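Local coordinates for protein 4-alpha-glucanotransferase (Corynebacterium glutamicum, PDB 5B68) that is an amylomaltase, a carbohydrate-active enzyme with an N-terminal beta-sandwich domain followed by a domain of the TIM-barrel clan, at residues S186-S189 against T190-G194; I261-R264 against D265-A268; A272-R275 against E276-L279; N287-Y290 against A291-Q295. All coordinates share one frame; numbering follows the deposited sequence.

Contact 1 of 4, residues S186-S189 against T190-G194; sequences SVRS and TLSWG
S189 and S192 turn this loop back on itself, each hydroxyl meeting the backbone of the other residue. The amide of S189 donates to S192 OG at 2.8 Å with an N-H to acceptor angle of 164°; OG gets there by lying beside its own backbone N, opposite the carbonyl carbon (chi1 -49°). In the other direction S189 OG takes weak bonds from L191 N and S192 N, both at 3.3 Å. The two oxygens, S189 OG and S192 OG, are 3.1 Å apart, and D200 grips both, one carboxylate oxygen bonded to each. R249 also bonds to S189 OG.

One residue earlier, the R188 chain kinks at chi2 and chi3 and folds over G194. Its CG rests 3.8 Å from G194 C, and NH1 donates to G194 O at 3.1 Å. That oxygen lies at the edge of the guanidinium, in its plane, whereas NH1 stands above the carbonyl plane rather than on a lone pair.

The turn belongs to the loop between strand 177-182 and helix 198-209. With each buried hydroxyl serving backbone amide (weakly for S189) and D200 carboxylate, side chains appear to stand in for some of the backbone bonding a helix or strand would give.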
ATOM      1  N   SER A 186     -15.309  -7.446   5.646  1.00 20.27           N
ATOM      2  CA  SER A 186     -16.082  -8.681   5.477  1.00 21.59           C
ATOM      3  C   SER A 186     -16.363  -9.439   6.758  1.00 22.72           C
ATOM      4  O   SER A 186     -17.117 -10.414   6.710  1.00 22.86           O
ATOM      5  CB  SER A 186     -15.393  -9.654   4.503  1.00 21.69           C
ATOM      6  OG  SER A 186     -14.233 -10.311   5.053  1.00 21.89           O
ATOM      7  N   VAL A 187     -15.768  -9.028   7.872  1.00 21.20           N
ATOM      8  CA  VAL A 187     -15.921  -9.736   9.131  1.00 21.50           C
ATOM      9  C   VAL A 187     -16.795  -8.938  10.071  1.00 23.11           C
ATOM     10  O   VAL A 187     -16.481  -7.827  10.419  1.00 25.97           O
ATOM     11  CB  VAL A 187     -14.570  -9.944   9.830  1.00 21.47           C
ATOM     12  CG1 VAL A 187     -14.718 -10.851  11.031  1.00 22.81           C
ATOM     13  CG2 VAL A 187     -13.560 -10.498   8.872  1.00 22.08           C
ATOM     14  N   ARG A 188     -17.874  -9.553  10.511  1.00 19.73           N
ATOM     15  CA  ARG A 188     -18.874  -8.880  11.284  1.00 20.41           C
ATOM     16  C   ARG A 188     -18.972  -9.448  12.692  1.00 20.70           C
ATOM     17  O   ARG A 188     -18.726 -10.613  12.920  1.00 22.04           O
ATOM     18  CB  ARG A 188     -20.234  -9.015  10.604  1.00 20.68           C
ATOM     19  CG  ARG A 188     -20.443  -8.144   9.380  1.00 22.03           C
ATOM     20  CD  ARG A 188     -19.912  -8.778   8.111  1.00 23.30           C
ATOM     21  NE  ARG A 188     -20.594 -10.011   7.763  1.00 24.83           N
ATOM     22  CZ  ARG A 188     -21.729 -10.095   7.082  1.00 28.29           C
ATOM     23  NH1 ARG A 188     -22.350  -9.008   6.665  1.00 26.88           N
ATOM     24  NH2 ARG A 188     -22.251 -11.272   6.825  1.00 26.82           N
ATOM     25  N   SER A 189     -19.310  -8.576  13.624  1.00 21.28           N
ATOM     26  CA  SER A 189     -19.750  -8.934  14.957  1.00 23.47           C
ATOM     27  C   SER A 189     -21.260  -8.827  14.995  1.00 22.10           C
ATOM     28  O   SER A 189     -21.872  -8.476  14.019  1.00 24.84           O
ATOM     29  CB  SER A 189     -19.132  -8.013  15.999  1.00 23.16           C
ATOM     30  OG  SER A 189     -19.651  -6.712  15.916  1.00 22.34           O
ATOM     31  N   THR A 190     -21.856  -9.122  16.131  1.00 25.33           N
ATOM     32  CA  THR A 190     -23.298  -8.965  16.263  1.00 27.53           C
ATOM     33  C   THR A 190     -23.715  -7.514  16.060  1.00 26.70           C
ATOM     34  O   THR A 190     -24.762  -7.251  15.527  1.00 28.35           O
ATOM     35  CB  THR A 190     -23.797  -9.448  17.622  1.00 29.25           C
ATOM     36  OG1 THR A 190     -23.141  -8.713  18.641  1.00 40.93           O
ATOM     37  CG2 THR A 190     -23.478 -10.879  17.800  1.00 27.24           C
ATOM     38  N   LEU A 191     -22.896  -6.593  16.549  1.00 26.69           N
ATOM     39  CA  LEU A 191     -23.174  -5.172  16.452  1.00 23.91           C
ATOM     40  C   LEU A 191     -22.733  -4.412  15.176  1.00 23.61           C
ATOM     41  O   LEU A 191     -23.146  -3.306  14.989  1.00 25.98           O
ATOM     42  CB  LEU A 191     -22.670  -4.459  17.702  1.00 23.46           C
ATOM     43  CG  LEU A 191     -23.156  -5.017  19.040  1.00 28.42           C
ATOM     44  CD1 LEU A 191     -22.409  -4.410  20.208  1.00 27.21           C
ATOM     45  CD2 LEU A 191     -24.649  -4.833  19.210  1.00 29.91           C
ATOM     46  N   SER A 192     -21.917  -4.997  14.312  1.00 22.38           N
ATOM     47  CA  SER A 192     -21.508  -4.323  13.083  1.00 22.93           C
ATOM     48  C   SER A 192     -22.746  -3.852  12.283  1.00 24.09           C
ATOM     49  O   SER A 192     -23.772  -4.551  12.218  1.00 25.47           O
ATOM     50  CB  SER A 192     -20.711  -5.228  12.177  1.00 25.64           C
ATOM     51  OG  SER A 192     -19.656  -5.883  12.901  1.00 22.24           O
ATOM     52  N   TRP A 193     -22.596  -2.730  11.583  1.00 22.47           N
ATOM     53  CA  TRP A 193     -23.611  -2.311  10.593  1.00 22.51           C
ATOM     54  C   TRP A 193     -23.460  -2.991   9.275  1.00 26.56           C
ATOM     55  O   TRP A 193     -23.139  -2.362   8.240  1.00 28.64           O
ATOM     56  CB  TRP A 193     -23.627  -0.777  10.450  1.00 25.39           C
ATOM     57  CG  TRP A 193     -24.145  -0.043  11.627  1.00 24.83           C
ATOM     58  CD1 TRP A 193     -24.123  -0.422  12.958  1.00 24.46           C
ATOM     59  CD2 TRP A 193     -24.756   1.260  11.611  1.00 24.80           C
ATOM     60  NE1 TRP A 193     -24.660   0.558  13.729  1.00 26.44           N
ATOM     61  CE2 TRP A 193     -25.063   1.593  12.931  1.00 23.24           C
ATOM     62  CE3 TRP A 193     -25.034   2.183  10.600  1.00 25.28           C
ATOM     63  CZ2 TRP A 193     -25.653   2.811  13.281  1.00 25.77           C
ATOM     64  CZ3 TRP A 193     -25.641   3.408  10.970  1.00 26.70           C
ATOM     65  CH2 TRP A 193     -25.917   3.686  12.290  1.00 25.02           C
ATOM     66  N   GLY A 194     -23.596  -4.324   9.261  1.00 21.92           N
ATOM     67  CA  GLY A 194     -23.515  -4.999   7.992  1.00 21.43           C
ATOM     68  C   GLY A 194     -22.108  -5.249   7.491  1.00 23.20           C
ATOM     69  O   GLY A 194     -21.910  -5.982   6.550  1.00 25.35           O
TER

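Contact 2 of 4, residues I261-R264 against D265-A268; sequences IDLR and DDIA
L263 and I267, one helical turn apart, cross obliquely, with the branch point of the first against the tip of the second: L263 CG to I267 CD1 is 4.0 Å. The two leave the backbone differently. L263 CG points opposite its own backbone N (chi1 -171°), which carries the leucine forward along the helix, while I267 CG1 sits beside its N (chi1 -67°) and leans back over the preceding turn. The isoleucine therefore presses on the carbonyl it bonds to: I267 CG1 is 3.2 Å from L263 O, and the amide I267 N donates to that same oxygen at 2.8 Å, close to straight at 168°.

D265 and D266 lean back like I267, each with its carboxylate carbon over the carbonyl oxygen four residues earlier; D265 CG is 3.3 Å from I261 O, and D266 CG is equally near D262 O. The I261 side chain comes across the D265 carboxylate, I261 CG1 lying 4.1 Å from D265 OD1. R264 also turns back toward the start of the helix, its chain bent at chi3; one guanidinium face lies against I261 CA, off-centre toward the rim, and NE bonds to L259 O. Three aspartates near the N terminus of helix 261-277 should suit the positive end of the helix dipole.

L263 and I267 both meet helix 286-301, on A299 and V296 respectively, while the aspartates are exposed: the i to i+4 pattern of an amphipathic alpha helix lying on its neighbour.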
ATOM      1  N   ILE A 261     -32.574  10.643  23.214  1.00 38.79           N
ATOM      2  CA  ILE A 261     -32.880   9.236  23.206  1.00 34.39           C
ATOM      3  C   ILE A 261     -33.734   8.851  22.018  1.00 36.07           C
ATOM      4  O   ILE A 261     -33.618   7.760  21.520  1.00 38.10           O
ATOM      5  CB  ILE A 261     -33.427   8.705  24.550  1.00 41.32           C
ATOM      6  CG1 ILE A 261     -33.562   7.149  24.509  1.00 41.79           C
ATOM      7  CG2 ILE A 261     -34.770   9.323  24.877  1.00 45.60           C
ATOM      8  CD1 ILE A 261     -33.687   6.469  25.864  1.00 43.04           C
ATOM      9  N   ASP A 262     -34.595   9.743  21.557  1.00 36.19           N
ATOM     10  CA  ASP A 262     -35.474   9.380  20.442  1.00 43.68           C
ATOM     11  C   ASP A 262     -34.665   9.262  19.131  1.00 42.88           C
ATOM     12  O   ASP A 262     -34.971   8.453  18.270  1.00 40.71           O
ATOM     13  CB  ASP A 262     -36.658  10.358  20.307  1.00 50.51           C
ATOM     14  CG  ASP A 262     -36.257  11.814  20.473  1.00 55.77           C
ATOM     15  OD1 ASP A 262     -35.500  12.192  21.426  1.00 53.52           O
ATOM     16  OD2 ASP A 262     -36.758  12.604  19.651  1.00 67.95           O
ATOM     17  N   LEU A 263     -33.631  10.085  19.014  1.00 40.86           N
ATOM     18  CA  LEU A 263     -32.681   9.978  17.902  1.00 44.49           C
ATOM     19  C   LEU A 263     -31.827   8.710  18.075  1.00 39.10           C
ATOM     20  O   LEU A 263     -31.638   7.955  17.085  1.00 37.19           O
ATOM     21  CB  LEU A 263     -31.794  11.227  17.799  1.00 43.39           C
ATOM     22  CG  LEU A 263     -30.906  11.361  16.556  1.00 49.20           C
ATOM     23  CD1 LEU A 263     -31.601  11.090  15.217  1.00 51.29           C
ATOM     24  CD2 LEU A 263     -30.314  12.766  16.570  1.00 50.42           C
ATOM     25  N   ARG A 264     -31.354   8.449  19.299  1.00 34.91           N
ATOM     26  CA  ARG A 264     -30.722   7.157  19.542  1.00 33.69           C
ATOM     27  C   ARG A 264     -31.560   5.946  19.196  1.00 35.56           C
ATOM     28  O   ARG A 264     -31.020   4.979  18.656  1.00 34.27           O
ATOM     29  CB  ARG A 264     -30.124   7.049  20.929  1.00 37.85           C
ATOM     30  CG  ARG A 264     -28.877   7.922  20.994  1.00 39.19           C
ATOM     31  CD  ARG A 264     -28.058   7.783  22.248  1.00 41.58           C
ATOM     32  NE  ARG A 264     -28.551   8.726  23.238  1.00 43.76           N
ATOM     33  CZ  ARG A 264     -29.222   8.411  24.342  1.00 44.26           C
ATOM     34  NH1 ARG A 264     -29.475   7.144  24.647  1.00 45.30           N
ATOM     35  NH2 ARG A 264     -29.630   9.382  25.159  1.00 40.49           N
ATOM     36  N   ASP A 265     -32.884   6.006  19.435  1.00 36.69           N
ATOM     37  CA  ASP A 265     -33.765   4.895  19.027  1.00 35.52           C
ATOM     38  C   ASP A 265     -33.867   4.813  17.527  1.00 38.46           C
ATOM     39  O   ASP A 265     -33.946   3.700  17.001  1.00 37.50           O
ATOM     40  CB  ASP A 265     -35.187   5.066  19.591  1.00 39.61           C
ATOM     41  CG  ASP A 265     -35.228   4.922  21.090  1.00 42.47           C
ATOM     42  OD1 ASP A 265     -34.341   4.224  21.678  1.00 35.43           O
ATOM     43  OD2 ASP A 265     -36.169   5.491  21.678  1.00 41.13           O
ATOM     44  N   ASP A 266     -33.905   5.980  16.851  1.00 37.53           N
ATOM     45  CA  ASP A 266     -33.972   5.996  15.377  1.00 39.82           C
ATOM     46  C   ASP A 266     -32.710   5.329  14.829  1.00 34.97           C
ATOM     47  O   ASP A 266     -32.781   4.476  13.968  1.00 34.49           O
ATOM     48  CB  ASP A 266     -34.124   7.410  14.797  1.00 41.46           C
ATOM     49  CG  ASP A 266     -35.517   8.023  15.033  1.00 42.55           C
ATOM     50  OD1 ASP A 266     -36.448   7.286  15.403  1.00 46.41           O
ATOM     51  OD2 ASP A 266     -35.668   9.254  14.852  1.00 49.51           O
ATOM     52  N   ILE A 267     -31.574   5.717  15.385  1.00 34.82           N
ATOM     53  CA  ILE A 267     -30.308   5.152  14.994  1.00 34.64           C
ATOM     54  C   ILE A 267     -30.301   3.622  15.233  1.00 31.61           C
ATOM     55  O   ILE A 267     -29.915   2.863  14.351  1.00 34.90           O
ATOM     56  CB  ILE A 267     -29.198   5.884  15.738  1.00 34.64           C
ATOM     57  CG1 ILE A 267     -29.127   7.357  15.223  1.00 34.36           C
ATOM     58  CG2 ILE A 267     -27.858   5.158  15.588  1.00 32.53           C
ATOM     59  CD1 ILE A 267     -28.436   8.266  16.216  1.00 37.85           C
ATOM     60  N   ALA A 268     -30.776   3.194  16.397  1.00 30.34           N
ATOM     61  CA  ALA A 268     -30.889   1.746  16.718  1.00 34.09           C
ATOM     62  C   ALA A 268     -31.747   0.992  15.741  1.00 34.97           C
ATOM     63  O   ALA A 268     -31.538  -0.193  15.522  1.00 33.64           O
ATOM     64  CB  ALA A 268     -31.449   1.552  18.126  1.00 36.18           C
TER

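Contact 3 of 4, residues A272-R275 against E276-L279; sequences AEFR and ERNL
F274 and R277 lie side by side and point the same way, with their flat groups almost perpendicular, the planes 81° apart. The ring presents its edge: F274 CD1 stands over the centre of one guanidinium face, 3.5 Å from R277 CZ, and F274 CE1 is 3.3 Å from R277 NH2. The cation thus sits in the ring plane and not over the pi face. Both side chains have CG beside the backbone N (chi1 -72° in F274, -53° in R277), which brings the two groups alongside, and the R277 chain then runs straight to NE. From one turn back, E273, its chain extended beyond CG, brings OE1 to the guanidinium edge, a long salt bridge of 3.8 Å to R277 NH2; the stronger partner of that nitrogen is D288 on helix 286-301.

Along this part of helix 261-277 the backbone bonding changes step. E276 N still donates to A272 O, four residues back, but R277 N and N278 N donate to F274 O and R275 O, three back, as in a 3-10 turn, and these last two amides stand well above the planes of the carbonyls they meet.

R275 and N278 also run alongside each other, R275 CB being 4.0 Å from N278 ND2. The straight arginine chain carries NE to L191 O and NH2 to E251, while N278 ND2 bonds to S192 O.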
ATOM      1  N   ALA A 272     -30.211  -2.000  13.911  1.00 42.86           N
ATOM      2  CA  ALA A 272     -30.923  -3.275  13.830  1.00 38.98           C
ATOM      3  C   ALA A 272     -31.112  -3.808  12.388  1.00 37.14           C
ATOM      4  O   ALA A 272     -30.919  -5.012  12.158  1.00 39.22           O
ATOM      5  CB  ALA A 272     -32.246  -3.159  14.539  1.00 41.91           C
ATOM      6  N   GLU A 273     -31.451  -2.965  11.413  1.00 34.73           N
ATOM      7  CA  GLU A 273     -31.596  -3.469  10.028  1.00 32.68           C
ATOM      8  C   GLU A 273     -30.268  -3.902   9.396  1.00 38.78           C
ATOM      9  O   GLU A 273     -30.222  -4.890   8.564  1.00 39.25           O
ATOM     10  CB  GLU A 273     -32.301  -2.474   9.070  1.00 43.72           C
ATOM     11  CG  GLU A 273     -32.124  -2.882   7.576  1.00 48.93           C
ATOM     12  CD  GLU A 273     -32.899  -2.039   6.565  1.00 64.39           C
ATOM     13  OE1 GLU A 273     -32.364  -1.860   5.432  1.00 59.90           O
ATOM     14  OE2 GLU A 273     -34.028  -1.577   6.890  1.00 66.61           O
ATOM     15  N   PHE A 274     -29.190  -3.134   9.673  1.00 33.05           N
ATOM     16  CA  PHE A 274     -27.907  -3.460   9.029  1.00 30.93           C
ATOM     17  C   PHE A 274     -27.399  -4.722   9.740  1.00 26.93           C
ATOM     18  O   PHE A 274     -26.849  -5.619   9.096  1.00 29.47           O
ATOM     19  CB  PHE A 274     -26.902  -2.274   9.079  1.00 29.62           C
ATOM     20  CG  PHE A 274     -27.285  -1.147   8.146  1.00 32.19           C
ATOM     21  CD1 PHE A 274     -27.459  -1.382   6.774  1.00 36.39           C
ATOM     22  CD2 PHE A 274     -27.523   0.129   8.645  1.00 33.67           C
ATOM     23  CE1 PHE A 274     -27.867  -0.347   5.915  1.00 35.56           C
ATOM     24  CE2 PHE A 274     -27.931   1.148   7.805  1.00 32.42           C
ATOM     25  CZ  PHE A 274     -28.124   0.909   6.454  1.00 33.30           C
ATOM     26  N   ARG A 275     -27.624  -4.782  11.042  1.00 25.49           N
ATOM     27  CA  ARG A 275     -27.195  -5.930  11.861  1.00 28.30           C
ATOM     28  C   ARG A 275     -27.803  -7.286  11.421  1.00 31.38           C
ATOM     29  O   ARG A 275     -27.179  -8.313  11.554  1.00 29.28           O
ATOM     30  CB  ARG A 275     -27.572  -5.675  13.314  1.00 28.89           C
ATOM     31  CG  ARG A 275     -26.665  -4.656  13.948  1.00 31.20           C
ATOM     32  CD  ARG A 275     -27.092  -4.219  15.323  1.00 35.39           C
ATOM     33  NE  ARG A 275     -26.149  -3.198  15.782  1.00 37.51           N
ATOM     34  CZ  ARG A 275     -26.304  -2.395  16.820  1.00 40.41           C
ATOM     35  NH1 ARG A 275     -27.383  -2.451  17.606  1.00 48.40           N
ATOM     36  NH2 ARG A 275     -25.344  -1.535  17.099  1.00 43.40           N
ATOM     37  N   GLU A 276     -29.013  -7.288  10.896  1.00 32.61           N
ATOM     38  CA  GLU A 276     -29.560  -8.502  10.312  1.00 33.08           C
ATOM     39  C   GLU A 276     -28.669  -9.055   9.180  1.00 33.58           C
ATOM     40  O   GLU A 276     -28.529 -10.278   9.002  1.00 33.44           O
ATOM     41  CB  GLU A 276     -30.997  -8.228   9.754  1.00 40.58           C
ATOM     42  CG  GLU A 276     -32.051  -8.033  10.843  1.00 43.98           C
ATOM     43  CD  GLU A 276     -32.249  -9.273  11.743  1.00 53.92           C
ATOM     44  OE1 GLU A 276     -32.165 -10.438  11.245  1.00 56.33           O
ATOM     45  OE2 GLU A 276     -32.481  -9.089  12.965  1.00 56.52           O
ATOM     46  N   ARG A 277     -28.049  -8.162   8.387  1.00 27.77           N
ATOM     47  CA  ARG A 277     -27.172  -8.578   7.317  1.00 29.64           C
ATOM     48  C   ARG A 277     -25.989  -9.403   7.842  1.00 24.40           C
ATOM     49  O   ARG A 277     -25.540 -10.312   7.170  1.00 27.12           O
ATOM     50  CB  ARG A 277     -26.654  -7.381   6.487  1.00 30.48           C
ATOM     51  CG  ARG A 277     -27.794  -6.485   5.978  1.00 34.06           C
ATOM     52  CD  ARG A 277     -27.266  -5.562   4.902  1.00 36.18           C
ATOM     53  NE  ARG A 277     -28.281  -4.562   4.592  1.00 38.66           N
ATOM     54  CZ  ARG A 277     -28.045  -3.420   3.941  1.00 46.53           C
ATOM     55  NH1 ARG A 277     -26.818  -3.106   3.481  1.00 39.23           N
ATOM     56  NH2 ARG A 277     -29.069  -2.585   3.740  1.00 45.73           N
ATOM     57  N   ASN A 278     -25.602  -9.124   9.068  1.00 26.80           N
ATOM     58  CA  ASN A 278     -24.465  -9.788   9.687  1.00 26.97           C
ATOM     59  C   ASN A 278     -24.650 -11.289   9.787  1.00 30.58           C
ATOM     60  O   ASN A 278     -23.670 -11.994   9.872  1.00 27.38           O
ATOM     61  CB  ASN A 278     -24.244  -9.333  11.115  1.00 24.92           C
ATOM     62  CG  ASN A 278     -23.954  -7.816  11.238  1.00 24.16           C
ATOM     63  OD1 ASN A 278     -23.722  -7.128  10.266  1.00 27.30           O
ATOM     64  ND2 ASN A 278     -23.993  -7.326  12.434  1.00 25.71           N
ATOM     65  N   LEU A 279     -25.914 -11.716   9.844  1.00 33.98           N
ATOM     66  CA  LEU A 279     -26.291 -13.109   9.976  1.00 34.09           C
ATOM     67  C   LEU A 279     -26.480 -13.802   8.684  1.00 34.62           C
ATOM     68  O   LEU A 279     -26.718 -14.999   8.696  1.00 36.77           O
ATOM     69  CB  LEU A 279     -27.586 -13.234  10.804  1.00 32.23           C
ATOM     70  CG  LEU A 279     -27.599 -12.511  12.151  1.00 33.23           C
ATOM     71  CD1 LEU A 279     -28.934 -12.628  12.863  1.00 37.47           C
ATOM     72  CD2 LEU A 279     -26.526 -12.984  13.121  1.00 35.35           C
TER

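Contact 4 of 4, residues N287-Y290 against A291-Q295; sequences NDVY and AAKLQ
The Y290 ring carries L294 on one face: the methyl CD1 stands over its centre, 3.6 Å from the Y290 centroid and 13° off the ring normal, a CH-pi contact. At the ring's far end the hydroxyl bonds to E225 O in a loop. The torsions bring methyl and ring together from opposite senses, Y290 CG pointing opposite its backbone N (chi1 -165°), which sends the ring forward along the helix, L294 CG lying beside its own N (chi1 -75°) and leaning back, with L294 CG 3.3 Å from Y290 O.

This is the i to i+4 spacing of an alpha helix, here within helix 286-301. The backbone bonds are regular, from A291 N to N287 O at 3.0 Å through to L294 N to Y290 O at 2.8 Å.

On another side of the same turns V289 and K293 run alongside each other, V289 CG1 touching K293 CE at 3.9 Å. The lysine is fully extended, and its buried ammonium is held by two backbone carbonyls, I246 O and I248 O. A292, its CB 3.4 Å from D288 O, is where M270 and F274 of helix 261-277 pack. N287 OD1 accepts a bond from T230 N.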
ATOM      1  N   ASN A 287     -22.826   1.084   0.125  1.00 29.55           N
ATOM      2  CA  ASN A 287     -23.460   2.421  -0.124  1.00 28.88           C
ATOM      3  C   ASN A 287     -24.514   2.795   0.849  1.00 26.69           C
ATOM      4  O   ASN A 287     -24.460   3.892   1.400  1.00 26.25           O
ATOM      5  CB  ASN A 287     -23.893   2.619  -1.576  1.00 29.60           C
ATOM      6  CG  ASN A 287     -22.697   2.674  -2.512  1.00 33.61           C
ATOM      7  OD1 ASN A 287     -21.616   3.132  -2.119  1.00 31.95           O
ATOM      8  ND2 ASN A 287     -22.874   2.210  -3.748  1.00 34.03           N
ATOM      9  N   ASP A 288     -25.482   1.928   1.126  1.00 28.39           N
ATOM     10  CA  ASP A 288     -26.526   2.336   2.122  1.00 30.14           C
ATOM     11  C   ASP A 288     -26.018   2.386   3.554  1.00 29.78           C
ATOM     12  O   ASP A 288     -26.408   3.237   4.335  1.00 30.28           O
ATOM     13  CB  ASP A 288     -27.850   1.549   1.989  1.00 38.70           C
ATOM     14  CG  ASP A 288     -27.673   0.052   2.021  1.00 41.40           C
ATOM     15  OD1 ASP A 288     -26.560  -0.465   2.216  1.00 39.15           O
ATOM     16  OD2 ASP A 288     -28.685  -0.637   1.814  1.00 46.38           O
ATOM     17  N   VAL A 289     -25.086   1.502   3.881  1.00 27.25           N
ATOM     18  CA  VAL A 289     -24.406   1.592   5.202  1.00 28.94           C
ATOM     19  C   VAL A 289     -23.674   2.948   5.368  1.00 21.95           C
ATOM     20  O   VAL A 289     -23.814   3.619   6.402  1.00 23.70           O
ATOM     21  CB  VAL A 289     -23.383   0.436   5.437  1.00 27.72           C
ATOM     22  CG1 VAL A 289     -22.692   0.613   6.803  1.00 27.64           C
ATOM     23  CG2 VAL A 289     -24.104  -0.932   5.418  1.00 32.97           C
ATOM     24  N   TYR A 290     -23.004   3.363   4.314  1.00 25.72           N
ATOM     25  CA  TYR A 290     -22.176   4.599   4.410  1.00 23.80           C
ATOM     26  C   TYR A 290     -23.090   5.826   4.557  1.00 24.89           C
ATOM     27  O   TYR A 290     -22.901   6.666   5.445  1.00 24.62           O
ATOM     28  CB  TYR A 290     -21.307   4.720   3.163  1.00 25.62           C
ATOM     29  CG  TYR A 290     -20.148   5.700   3.236  1.00 24.01           C
ATOM     30  CD1 TYR A 290     -19.659   6.173   4.444  1.00 23.83           C
ATOM     31  CD2 TYR A 290     -19.568   6.152   2.057  1.00 24.45           C
ATOM     32  CE1 TYR A 290     -18.557   7.070   4.467  1.00 23.98           C
ATOM     33  CE2 TYR A 290     -18.458   7.003   2.079  1.00 27.58           C
ATOM     34  CZ  TYR A 290     -17.981   7.469   3.286  1.00 24.32           C
ATOM     35  OH  TYR A 290     -16.879   8.322   3.255  1.00 28.81           O
ATOM     36  N   ALA A 291     -24.081   5.863   3.684  1.00 27.72           N
ATOM     37  CA  ALA A 291     -25.069   6.949   3.722  1.00 27.60           C
ATOM     38  C   ALA A 291     -25.704   7.055   5.090  1.00 26.96           C
ATOM     39  O   ALA A 291     -25.845   8.133   5.621  1.00 25.62           O
ATOM     40  CB  ALA A 291     -26.122   6.776   2.623  1.00 27.68           C
ATOM     41  N   ALA A 292     -26.057   5.924   5.690  1.00 28.37           N
ATOM     42  CA  ALA A 292     -26.650   5.943   7.014  1.00 25.60           C
ATOM     43  C   ALA A 292     -25.695   6.381   8.137  1.00 27.07           C
ATOM     44  O   ALA A 292     -26.034   7.188   9.010  1.00 24.59           O
ATOM     45  CB  ALA A 292     -27.250   4.569   7.305  1.00 27.12           C
ATOM     46  N   LYS A 293     -24.444   5.875   8.108  1.00 23.57           N
ATOM     47  CA  LYS A 293     -23.471   6.376   9.054  1.00 24.01           C
ATOM     48  C   LYS A 293     -23.246   7.903   8.917  1.00 21.16           C
ATOM     49  O   LYS A 293     -23.129   8.587   9.894  1.00 22.87           O
ATOM     50  CB  LYS A 293     -22.144   5.622   8.903  1.00 23.15           C
ATOM     51  CG  LYS A 293     -22.223   4.168   9.434  1.00 25.46           C
ATOM     52  CD  LYS A 293     -20.846   3.514   9.516  1.00 25.46           C
ATOM     53  CE  LYS A 293     -20.951   2.023   9.983  1.00 25.45           C
ATOM     54  NZ  LYS A 293     -19.611   1.500  10.340  1.00 25.26           N
ATOM     55  N   LEU A 294     -23.139   8.366   7.684  1.00 21.60           N
ATOM     56  CA  LEU A 294     -22.825   9.796   7.441  1.00 23.98           C
ATOM     57  C   LEU A 294     -23.943  10.666   8.037  1.00 26.25           C
ATOM     58  O   LEU A 294     -23.702  11.691   8.686  1.00 29.23           O
ATOM     59  CB  LEU A 294     -22.621  10.068   5.970  1.00 25.18           C
ATOM     60  CG  LEU A 294     -21.288   9.557   5.417  1.00 24.83           C
ATOM     61  CD1 LEU A 294     -21.269   9.339   3.920  1.00 28.05           C
ATOM     62  CD2 LEU A 294     -20.184  10.480   5.914  1.00 29.59           C
ATOM     63  N   GLN A 295     -25.174  10.203   7.879  1.00 27.99           N
ATOM     64  CA  GLN A 295     -26.302  10.898   8.455  1.00 31.65           C
ATOM     65  C   GLN A 295     -26.228  10.983   9.974  1.00 27.88           C
ATOM     66  O   GLN A 295     -26.484  12.022  10.567  1.00 26.56           O
ATOM     67  CB  GLN A 295     -27.601  10.237   8.028  1.00 35.36           C
ATOM     68  CG  GLN A 295     -28.805  10.892   8.663  1.00 42.19           C
ATOM     69  CD  GLN A 295     -30.079  10.326   8.093  1.00 51.08           C
ATOM     70  OE1 GLN A 295     -30.950  11.073   7.639  1.00 54.74           O
ATOM     71  NE2 GLN A 295     -30.172   8.991   8.054  1.00 46.84           N
TER

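From the N terminus, the four contacts come in series, each joining adjoining segments; none closes a long loop, and none nests within or crosses another. Contact 1 shapes the loop between strand 177-182 and helix 198-209. Contacts 2 and 3 sit about 17 Å apart, centre to centre, on helix 261-277, and contact 4 on the next helix, 286-301; both helices fall, in sequence, between barrel strands 215-218 and 382-387. W193 of contact 1 touches I267 of contact 2, R275 of contact 3 and V289 and K293 of contact 4. Contact 3 fastens the end of helix 261-277 to the contact 1 loop through R275 and N278, and to helix 286-301 through F274 and R277.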